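PDB 2R91: 2-Keto-3-deoxy-(6-phospho-)gluconate aldolase from Thermoproteus tenax, which belongs to the dihydrodipicolinate synthetase family of TIM-barrel aldolases and assembles from four copies of its chain. Local coordinates for residues A[236-250]-A[263-277]. Residues are numbered along the deposited sequence; the frame is centred on the assembly and turned at random.
Sequences HIGYAAAVYELVEIF and YPLDPEEKAWLRAAV
Helix 239-250 and helix 267-276 cross at -57° with their axes 10.4 Å apart at closest approach, bringing Ala242, Glu245, Leu246 and Ile249 against Leu273 and Arg274, with Ile237, Leu265 and Val277 flanking them. Leu273 is a knob in the hole formed by Ile237, Ala242, Glu245 and Leu246; its CD2 reaches Leu246 CD2 at 3.8 Å. Ile237 directly precedes Gly238, which leaves the helical path with positive phi and is the N-cap of helix 239-250. With CG1 set between the backbone N and carbonyl carbon, CD1 of Ile237 lies 3.6 Å from Leu265 CD1 and also meets Leu273 CB, while its CG2 meets Trp272 CE3 obliquely at 3.9 Å. The Glu245 and Leu273 side chains run alongside each other, pointing opposite ways; Glu245 bends at chi2, and its OE2 accepts from Arg274 NE at 3.0 Å in a salt bridge. That oxygen is met on its anti side but 32° out of the carboxylate plane, the carboxylate and guanidinium planes lying 60° apart. OE1 instead rests against the aliphatic chain of Lys270, whose NZ is linked to it through a water that also donates to Glu248 OE1. Asp266 and Glu269 close a capping box at the start of helix 267-276, and Glu269 OE2 forms a salt bridge with Arg108 NE of the second subunit. Helix 217-237 flanks the contact through Ala234, which touches Ala242 and Leu246, while Val243 turns away from helix 267-276 onto the loop at Ile8, outside the eight-stranded parallel barrel.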
ATOM      1  N   HIS A 236      -0.491  14.182  16.197  1.00 28.84           N
ATOM      2  CA  HIS A 236      -1.011  13.321  17.229  1.00 31.60           C
ATOM      3  C   HIS A 236      -2.491  13.631  17.558  1.00 31.38           C
ATOM      4  O   HIS A 236      -3.268  12.710  17.818  1.00 30.68           O
ATOM      5  CB  HIS A 236      -0.052  13.316  18.459  1.00 34.99           C
ATOM      6  CG  HIS A 236      -0.349  12.237  19.438  1.00 38.91           C
ATOM      7  ND1 HIS A 236      -0.655  12.492  20.764  1.00 41.37           N
ATOM      8  CD2 HIS A 236      -0.434  10.891  19.279  1.00 40.21           C
ATOM      9  CE1 HIS A 236      -0.914  11.349  21.380  1.00 41.73           C
ATOM     10  NE2 HIS A 236      -0.797  10.363  20.498  1.00 42.07           N
ATOM     11  N   ILE A 237      -2.905  14.908  17.506  1.00 30.02           N
ATOM     12  CA  ILE A 237      -4.309  15.262  17.828  1.00 27.69           C
ATOM     13  C   ILE A 237      -5.227  15.593  16.656  1.00 26.81           C
ATOM     14  O   ILE A 237      -6.367  16.020  16.871  1.00 27.27           O
ATOM     15  CB  ILE A 237      -4.427  16.456  18.785  1.00 28.20           C
ATOM     16  CG1 ILE A 237      -3.566  17.612  18.270  1.00 28.27           C
ATOM     17  CG2 ILE A 237      -4.149  16.059  20.241  1.00 28.63           C
ATOM     18  CD1 ILE A 237      -3.723  18.805  19.076  1.00 30.54           C
ATOM     19  N   GLY A 238      -4.748  15.438  15.427  1.00 25.27           N
ATOM     20  CA  GLY A 238      -5.564  15.796  14.269  1.00 21.84           C
ATOM     21  C   GLY A 238      -4.919  17.011  13.619  1.00 21.08           C
ATOM     22  O   GLY A 238      -5.224  18.153  13.971  1.00 21.53           O
ATOM     23  N   TYR A 239      -4.029  16.760  12.663  1.00 17.81           N
ATOM     24  CA  TYR A 239      -3.163  17.812  12.143  1.00 17.94           C
ATOM     25  C   TYR A 239      -3.956  18.996  11.586  1.00 17.84           C
ATOM     26  O   TYR A 239      -3.653  20.143  11.886  1.00 17.69           O
ATOM     27  CB  TYR A 239      -2.221  17.277  11.061  1.00 17.30           C
ATOM     28  CG  TYR A 239      -1.226  18.347  10.696  1.00 18.84           C
ATOM     29  CD1 TYR A 239      -0.231  18.700  11.593  1.00 18.43           C
ATOM     30  CD2 TYR A 239      -1.322  19.052   9.481  1.00 18.34           C
ATOM     31  CE1 TYR A 239       0.672  19.710  11.313  1.00 18.74           C
ATOM     32  CE2 TYR A 239      -0.412  20.061   9.176  1.00 19.84           C
ATOM     33  CZ  TYR A 239       0.583  20.381  10.107  1.00 18.43           C
ATOM     34  OH  TYR A 239       1.478  21.374   9.855  1.00 18.32           O
ATOM     35  N   ALA A 240      -4.969  18.707  10.774  1.00 18.21           N
ATOM     36  CA  ALA A 240      -5.689  19.779  10.020  1.00 18.70           C
ATOM     37  C   ALA A 240      -6.344  20.773  10.972  1.00 18.21           C
ATOM     38  O   ALA A 240      -6.230  21.995  10.794  1.00 19.16           O
ATOM     39  CB  ALA A 240      -6.726  19.150   9.056  1.00 18.30           C
ATOM     40  N   ALA A 241      -6.960  20.263  12.039  1.00 18.38           N
ATOM     41  CA  ALA A 241      -7.475  21.140  13.114  1.00 16.75           C
ATOM     42  C   ALA A 241      -6.381  21.816  13.947  1.00 18.28           C
ATOM     43  O   ALA A 241      -6.512  22.979  14.377  1.00 17.02           O
ATOM     44  CB  ALA A 241      -8.437  20.372  14.019  1.00 15.73           C
ATOM     45  N   ALA A 242      -5.289  21.095  14.193  1.00 17.58           N
ATOM     46  CA  ALA A 242      -4.201  21.625  15.009  1.00 17.29           C
ATOM     47  C   ALA A 242      -3.489  22.832  14.375  1.00 17.61           C
ATOM     48  O   ALA A 242      -2.996  23.709  15.088  1.00 17.79           O
ATOM     49  CB  ALA A 242      -3.157  20.467  15.364  1.00 17.54           C
ATOM     50  N   VAL A 243      -3.466  22.896  13.039  1.00 17.59           N
ATOM     51  CA  VAL A 243      -2.789  23.992  12.338  1.00 17.99           C
ATOM     52  C   VAL A 243      -3.296  25.346  12.866  1.00 18.10           C
ATOM     53  O   VAL A 243      -2.505  26.285  13.073  1.00 18.21           O
ATOM     54  CB  VAL A 243      -2.978  23.880  10.775  1.00 17.54           C
ATOM     55  CG1 VAL A 243      -2.514  25.171  10.049  1.00 17.79           C
ATOM     56  CG2 VAL A 243      -2.251  22.684  10.199  1.00 16.44           C
ATOM     57  N   TYR A 244      -4.608  25.431  13.108  1.00 17.68           N
ATOM     58  CA  TYR A 244      -5.243  26.671  13.581  1.00 18.04           C
ATOM     59  C   TYR A 244      -4.748  27.045  14.970  1.00 19.72           C
ATOM     60  O   TYR A 244      -4.442  28.222  15.244  1.00 18.92           O
ATOM     61  CB  TYR A 244      -6.757  26.467  13.696  1.00 18.48           C
ATOM     62  CG  TYR A 244      -7.496  26.328  12.395  1.00 17.73           C
ATOM     63  CD1 TYR A 244      -8.219  27.426  11.855  1.00 16.90           C
ATOM     64  CD2 TYR A 244      -7.523  25.096  11.706  1.00 17.66           C
ATOM     65  CE1 TYR A 244      -8.924  27.284  10.640  1.00 16.62           C
ATOM     66  CE2 TYR A 244      -8.213  24.950  10.495  1.00 16.46           C
ATOM     67  CZ  TYR A 244      -8.940  26.062   9.985  1.00 17.62           C
ATOM     68  OH  TYR A 244      -9.646  25.910   8.790  1.00 18.41           O
ATOM     69  N   GLU A 245      -4.660  26.044  15.855  1.00 18.61           N
ATOM     70  CA  GLU A 245      -4.151  26.313  17.205  1.00 19.74           C
ATOM     71  C   GLU A 245      -2.663  26.675  17.182  1.00 19.15           C
ATOM     72  O   GLU A 245      -2.222  27.548  17.952  1.00 19.50           O
ATOM     73  CB  GLU A 245      -4.464  25.146  18.171  1.00 20.35           C
ATOM     74  CG  GLU A 245      -3.976  25.341  19.620  1.00 23.00           C
ATOM     75  CD  GLU A 245      -4.693  26.498  20.327  1.00 25.39           C
ATOM     76  OE1 GLU A 245      -5.757  26.921  19.852  1.00 26.40           O
ATOM     77  OE2 GLU A 245      -4.175  26.990  21.345  1.00 28.32           O
ATOM     78  N   LEU A 246      -1.887  26.026  16.301  1.00 18.03           N
ATOM     79  CA  LEU A 246      -0.479  26.389  16.118  1.00 18.14           C
ATOM     80  C   LEU A 246      -0.312  27.862  15.685  1.00 18.84           C
ATOM     81  O   LEU A 246       0.600  28.561  16.146  1.00 17.66           O
ATOM     82  CB  LEU A 246       0.224  25.445  15.134  1.00 16.53           C
ATOM     83  CG  LEU A 246       0.353  23.980  15.601  1.00 18.34           C
ATOM     84  CD1 LEU A 246       0.958  23.130  14.501  1.00 18.33           C
ATOM     85  CD2 LEU A 246       1.211  23.879  16.905  1.00 18.01           C
ATOM     86  N   VAL A 247      -1.171  28.334  14.781  1.00 17.92           N
ATOM     87  CA  VAL A 247      -1.168  29.774  14.463  1.00 19.41           C
ATOM     88  C   VAL A 247      -1.389  30.622  15.721  1.00 19.19           C
ATOM     89  O   VAL A 247      -0.653  31.585  15.964  1.00 19.92           O
ATOM     90  CB  VAL A 247      -2.243  30.143  13.397  1.00 18.77           C
ATOM     91  CG1 VAL A 247      -2.267  31.697  13.119  1.00 19.12           C
ATOM     92  CG2 VAL A 247      -1.991  29.362  12.112  1.00 17.29           C
ATOM     93  N   GLU A 248      -2.398  30.291  16.523  1.00 20.68           N
ATOM     94  CA  GLU A 248      -2.634  31.076  17.750  1.00 23.02           C
ATOM     95  C   GLU A 248      -1.401  31.029  18.662  1.00 23.09           C
ATOM     96  O   GLU A 248      -0.919  32.062  19.150  1.00 21.93           O
ATOM     97  CB  GLU A 248      -3.879  30.570  18.499  1.00 24.61           C
ATOM     98  CG  GLU A 248      -5.098  30.556  17.588  1.00 30.28           C
ATOM     99  CD  GLU A 248      -6.426  30.795  18.282  1.00 33.14           C
ATOM    100  OE1 GLU A 248      -6.462  30.925  19.547  1.00 34.96           O
ATOM    101  OE2 GLU A 248      -7.440  30.865  17.537  1.00 33.81           O
ATOM    102  N   ILE A 249      -0.889  29.819  18.885  1.00 22.20           N
ATOM    103  CA  ILE A 249       0.304  29.638  19.736  1.00 23.21           C
ATOM    104  C   ILE A 249       1.512  30.467  19.303  1.00 22.04           C
ATOM    105  O   ILE A 249       2.088  31.210  20.102  1.00 21.84           O
ATOM    106  CB  ILE A 249       0.720  28.155  19.806  1.00 23.22           C
ATOM    107  CG1 ILE A 249      -0.327  27.357  20.593  1.00 23.14           C
ATOM    108  CG2 ILE A 249       2.135  28.014  20.463  1.00 24.04           C
ATOM    109  CD1 ILE A 249      -0.176  25.808  20.452  1.00 23.04           C
ATOM    110  N   PHE A 250       1.899  30.356  18.041  1.00 20.50           N
ATOM    111  CA  PHE A 250       3.132  30.963  17.598  1.00 21.62           C
ATOM    112  C   PHE A 250       2.993  32.404  17.090  1.00 24.20           C
ATOM    113  O   PHE A 250       3.983  33.161  17.085  1.00 22.74           O
ATOM    114  CB  PHE A 250       3.775  30.109  16.516  1.00 21.86           C
ATOM    115  CG  PHE A 250       4.352  28.804  17.027  1.00 22.83           C
ATOM    116  CD1 PHE A 250       5.536  28.788  17.767  1.00 23.03           C
ATOM    117  CD2 PHE A 250       3.735  27.608  16.749  1.00 22.75           C
ATOM    118  CE1 PHE A 250       6.081  27.575  18.230  1.00 23.81           C
ATOM    119  CE2 PHE A 250       4.274  26.396  17.210  1.00 23.35           C
ATOM    120  CZ  PHE A 250       5.427  26.387  17.953  1.00 22.89           C
ATOM    121  N   TYR A 263     -13.566  18.750  12.633  1.00 18.09           N
ATOM    122  CA  TYR A 263     -14.026  19.515  13.794  1.00 19.05           C
ATOM    123  C   TYR A 263     -12.878  20.249  14.466  1.00 20.00           C
ATOM    124  O   TYR A 263     -11.770  19.719  14.535  1.00 20.32           O
ATOM    125  CB  TYR A 263     -14.718  18.612  14.822  1.00 19.79           C
ATOM    126  CG  TYR A 263     -15.900  17.899  14.224  1.00 20.90           C
ATOM    127  CD1 TYR A 263     -17.156  18.547  14.128  1.00 20.54           C
ATOM    128  CD2 TYR A 263     -15.779  16.609  13.729  1.00 19.77           C
ATOM    129  CE1 TYR A 263     -18.247  17.916  13.557  1.00 19.90           C
ATOM    130  CE2 TYR A 263     -16.887  15.965  13.159  1.00 20.95           C
ATOM    131  CZ  TYR A 263     -18.110  16.645  13.087  1.00 19.93           C
ATOM    132  OH  TYR A 263     -19.180  16.029  12.517  1.00 21.44           O
ATOM    133  N   PRO A 264     -13.137  21.487  14.946  1.00 20.53           N
ATOM    134  CA  PRO A 264     -12.188  22.236  15.745  1.00 20.81           C
ATOM    135  C   PRO A 264     -11.673  21.391  16.916  1.00 20.17           C
ATOM    136  O   PRO A 264     -12.395  20.498  17.412  1.00 19.66           O
ATOM    137  CB  PRO A 264     -13.039  23.404  16.273  1.00 21.29           C
ATOM    138  CG  PRO A 264     -14.055  23.618  15.208  1.00 21.88           C
ATOM    139  CD  PRO A 264     -14.401  22.236  14.752  1.00 21.37           C
ATOM    140  N   LEU A 265     -10.436  21.654  17.327  1.00 20.68           N
ATOM    141  CA  LEU A 265      -9.874  21.042  18.537  1.00 21.15           C
ATOM    142  C   LEU A 265     -10.698  21.486  19.718  1.00 22.71           C
ATOM    143  O   LEU A 265     -11.160  22.642  19.776  1.00 21.62           O
ATOM    144  CB  LEU A 265      -8.441  21.518  18.796  1.00 20.94           C
ATOM    145  CG  LEU A 265      -7.332  21.117  17.815  1.00 21.46           C
ATOM    146  CD1 LEU A 265      -5.959  21.493  18.398  1.00 20.54           C
ATOM    147  CD2 LEU A 265      -7.404  19.610  17.466  1.00 20.70           C
ATOM    148  N   ASP A 266     -10.864  20.578  20.669  1.00 23.46           N
ATOM    149  CA  ASP A 266     -11.571  20.902  21.887  1.00 25.17           C
ATOM    150  C   ASP A 266     -10.610  21.545  22.897  1.00 25.66           C
ATOM    151  O   ASP A 266      -9.414  21.646  22.646  1.00 24.34           O
ATOM    152  CB  ASP A 266     -12.402  19.705  22.426  1.00 26.52           C
ATOM    153  CG  ASP A 266     -11.563  18.530  22.937  1.00 27.43           C
ATOM    154  OD1 ASP A 266     -10.431  18.730  23.413  1.00 27.95           O
ATOM    155  OD2 ASP A 266     -12.065  17.381  22.877  1.00 28.17           O
ATOM    156  N   PRO A 267     -11.143  22.051  24.012  1.00 27.01           N
ATOM    157  CA  PRO A 267     -10.265  22.747  24.956  1.00 27.59           C
ATOM    158  C   PRO A 267      -9.130  21.886  25.485  1.00 26.18           C
ATOM    159  O   PRO A 267      -8.016  22.379  25.647  1.00 25.31           O
ATOM    160  CB  PRO A 267     -11.214  23.124  26.085  1.00 27.69           C
ATOM    161  CG  PRO A 267     -12.548  23.257  25.382  1.00 28.04           C
ATOM    162  CD  PRO A 267     -12.542  22.075  24.453  1.00 26.51           C
ATOM    163  N   GLU A 268      -9.412  20.617  25.734  1.00 26.95           N
ATOM    164  CA  GLU A 268      -8.404  19.721  26.302  1.00 28.49           C
ATOM    165  C   GLU A 268      -7.290  19.460  25.277  1.00 25.94           C
ATOM    166  O   GLU A 268      -6.123  19.391  25.640  1.00 23.40           O
ATOM    167  CB  GLU A 268      -9.033  18.392  26.739  1.00 31.88           C
ATOM    168  CG  GLU A 268     -10.046  18.469  27.938  1.00 36.47           C
ATOM    169  CD  GLU A 268     -11.451  19.067  27.605  1.00 39.27           C
ATOM    170  OE1 GLU A 268     -11.910  19.054  26.420  1.00 38.60           O
ATOM    171  OE2 GLU A 268     -12.104  19.550  28.577  1.00 41.18           O
ATOM    172  N   GLU A 269      -7.659  19.310  24.001  1.00 23.70           N
ATOM    173  CA  GLU A 269      -6.671  19.089  22.939  1.00 22.46           C
ATOM    174  C   GLU A 269      -5.799  20.325  22.756  1.00 20.87           C
ATOM    175  O   GLU A 269      -4.596  20.222  22.571  1.00 19.40           O
ATOM    176  CB  GLU A 269      -7.370  18.750  21.614  1.00 22.78           C
ATOM    177  CG  GLU A 269      -7.903  17.340  21.528  1.00 23.63           C
ATOM    178  CD  GLU A 269      -8.978  17.157  20.458  1.00 24.72           C
ATOM    179  OE1 GLU A 269      -9.637  18.149  20.066  1.00 25.28           O
ATOM    180  OE2 GLU A 269      -9.188  16.014  20.041  1.00 24.86           O
ATOM    181  N   LYS A 270      -6.415  21.505  22.752  1.00 20.87           N
ATOM    182  CA  LYS A 270      -5.668  22.757  22.664  1.00 22.13           C
ATOM    183  C   LYS A 270      -4.664  22.909  23.808  1.00 21.85           C
ATOM    184  O   LYS A 270      -3.522  23.293  23.583  1.00 21.64           O
ATOM    185  CB  LYS A 270      -6.618  23.957  22.665  1.00 23.28           C
ATOM    186  CG  LYS A 270      -7.391  24.126  21.368  1.00 23.96           C
ATOM    187  CD  LYS A 270      -8.374  25.289  21.525  1.00 25.56           C
ATOM    188  CE  LYS A 270      -9.243  25.466  20.314  1.00 27.75           C
ATOM    189  NZ  LYS A 270     -10.103  26.690  20.537  1.00 29.73           N
ATOM    190  N   ALA A 271      -5.085  22.617  25.035  1.00 22.58           N
ATOM    191  CA  ALA A 271      -4.158  22.742  26.173  1.00 22.57           C
ATOM    192  C   ALA A 271      -2.976  21.767  26.029  1.00 21.85           C
ATOM    193  O   ALA A 271      -1.820  22.127  26.268  1.00 21.41           O
ATOM    194  CB  ALA A 271      -4.925  22.510  27.510  1.00 22.84           C
ATOM    195  N   TRP A 272      -3.270  20.541  25.621  1.00 21.42           N
ATOM    196  CA  TRP A 272      -2.227  19.523  25.436  1.00 21.79           C
ATOM    197  C   TRP A 272      -1.224  19.975  24.367  1.00 21.64           C
ATOM    198  O   TRP A 272       0.002  19.852  24.515  1.00 19.45           O
ATOM    199  CB  TRP A 272      -2.846  18.158  25.081  1.00 21.92           C
ATOM    200  CG  TRP A 272      -1.790  17.097  24.869  1.00 22.67           C
ATOM    201  CD1 TRP A 272      -1.263  16.264  25.832  1.00 23.59           C
ATOM    202  CD2 TRP A 272      -1.062  16.810  23.653  1.00 22.49           C
ATOM    203  NE1 TRP A 272      -0.294  15.463  25.275  1.00 22.94           N
ATOM    204  CE2 TRP A 272      -0.137  15.772  23.955  1.00 22.77           C
ATOM    205  CE3 TRP A 272      -1.129  17.296  22.334  1.00 22.22           C
ATOM    206  CZ2 TRP A 272       0.715  15.215  22.994  1.00 22.92           C
ATOM    207  CZ3 TRP A 272      -0.273  16.772  21.384  1.00 22.55           C
ATOM    208  CH2 TRP A 272       0.644  15.732  21.713  1.00 23.53           C
ATOM    209  N   LEU A 273      -1.728  20.521  23.262  1.00 20.35           N
ATOM    210  CA  LEU A 273      -0.819  20.955  22.206  1.00 19.76           C
ATOM    211  C   LEU A 273       0.058  22.107  22.630  1.00 19.66           C
ATOM    212  O   LEU A 273       1.233  22.139  22.289  1.00 19.20           O
ATOM    213  CB  LEU A 273      -1.625  21.355  20.938  1.00 20.19           C
ATOM    214  CG  LEU A 273      -0.820  21.693  19.689  1.00 19.99           C
ATOM    215  CD1 LEU A 273       0.000  20.478  19.210  1.00 19.64           C
ATOM    216  CD2 LEU A 273      -1.804  22.241  18.582  1.00 20.25           C
ATOM    217  N   ARG A 274      -0.502  23.068  23.359  1.00 21.41           N
ATOM    218  CA  ARG A 274       0.280  24.221  23.808  1.00 25.69           C
ATOM    219  C   ARG A 274       1.476  23.751  24.645  1.00 23.53           C
ATOM    220  O   ARG A 274       2.586  24.241  24.471  1.00 23.31           O
ATOM    221  CB  ARG A 274      -0.555  25.191  24.641  1.00 26.80           C
ATOM    222  CG  ARG A 274      -1.672  25.925  23.891  1.00 30.74           C
ATOM    223  CD  ARG A 274      -2.683  26.517  24.914  1.00 32.22           C
ATOM    224  NE  ARG A 274      -3.925  26.971  24.286  1.00 36.18           N
ATOM    225  CZ  ARG A 274      -5.112  27.003  24.891  1.00 37.28           C
ATOM    226  NH1 ARG A 274      -5.243  26.562  26.150  1.00 36.80           N
ATOM    227  NH2 ARG A 274      -6.181  27.466  24.219  1.00 38.56           N
ATOM    228  N   ALA A 275       1.247  22.778  25.519  1.00 24.10           N
ATOM    229  CA  ALA A 275       2.332  22.237  26.358  1.00 24.20           C
ATOM    230  C   ALA A 275       3.303  21.401  25.518  1.00 23.88           C
ATOM    231  O   ALA A 275       4.529  21.425  25.716  1.00 24.79           O
ATOM    232  CB  ALA A 275       1.742  21.387  27.487  1.00 25.31           C
ATOM    233  N   ALA A 276       2.753  20.660  24.564  1.00 22.79           N
ATOM    234  CA  ALA A 276       3.570  19.810  23.694  1.00 22.79           C
ATOM    235  C   ALA A 276       4.609  20.575  22.887  1.00 22.81           C
ATOM    236  O   ALA A 276       5.688  20.048  22.605  1.00 22.29           O
ATOM    237  CB  ALA A 276       2.698  18.991  22.780  1.00 21.58           C
ATOM    238  N   VAL A 277       4.318  21.818  22.518  1.00 22.28           N
ATOM    239  CA  VAL A 277       5.261  22.546  21.664  1.00 24.97           C
ATOM    240  C   VAL A 277       6.019  23.643  22.433  1.00 27.64           C
ATOM    241  O   VAL A 277       6.801  24.385  21.845  1.00 27.86           O
ATOM    242  CB  VAL A 277       4.553  23.174  20.413  1.00 24.22           C
ATOM    243  CG1 VAL A 277       3.815  22.092  19.596  1.00 21.58           C
ATOM    244  CG2 VAL A 277       3.598  24.333  20.827  1.00 22.38           C
TER
HETATM  245  O   HOH W   1      -9.385  15.947  17.265  1.00 23.98           O
HETATM  246  O   HOH W   2      -8.969  23.618  15.704  1.00 21.51           O
HETATM  247  O   HOH W   3      -8.365  28.740  20.573  1.00 46.86           O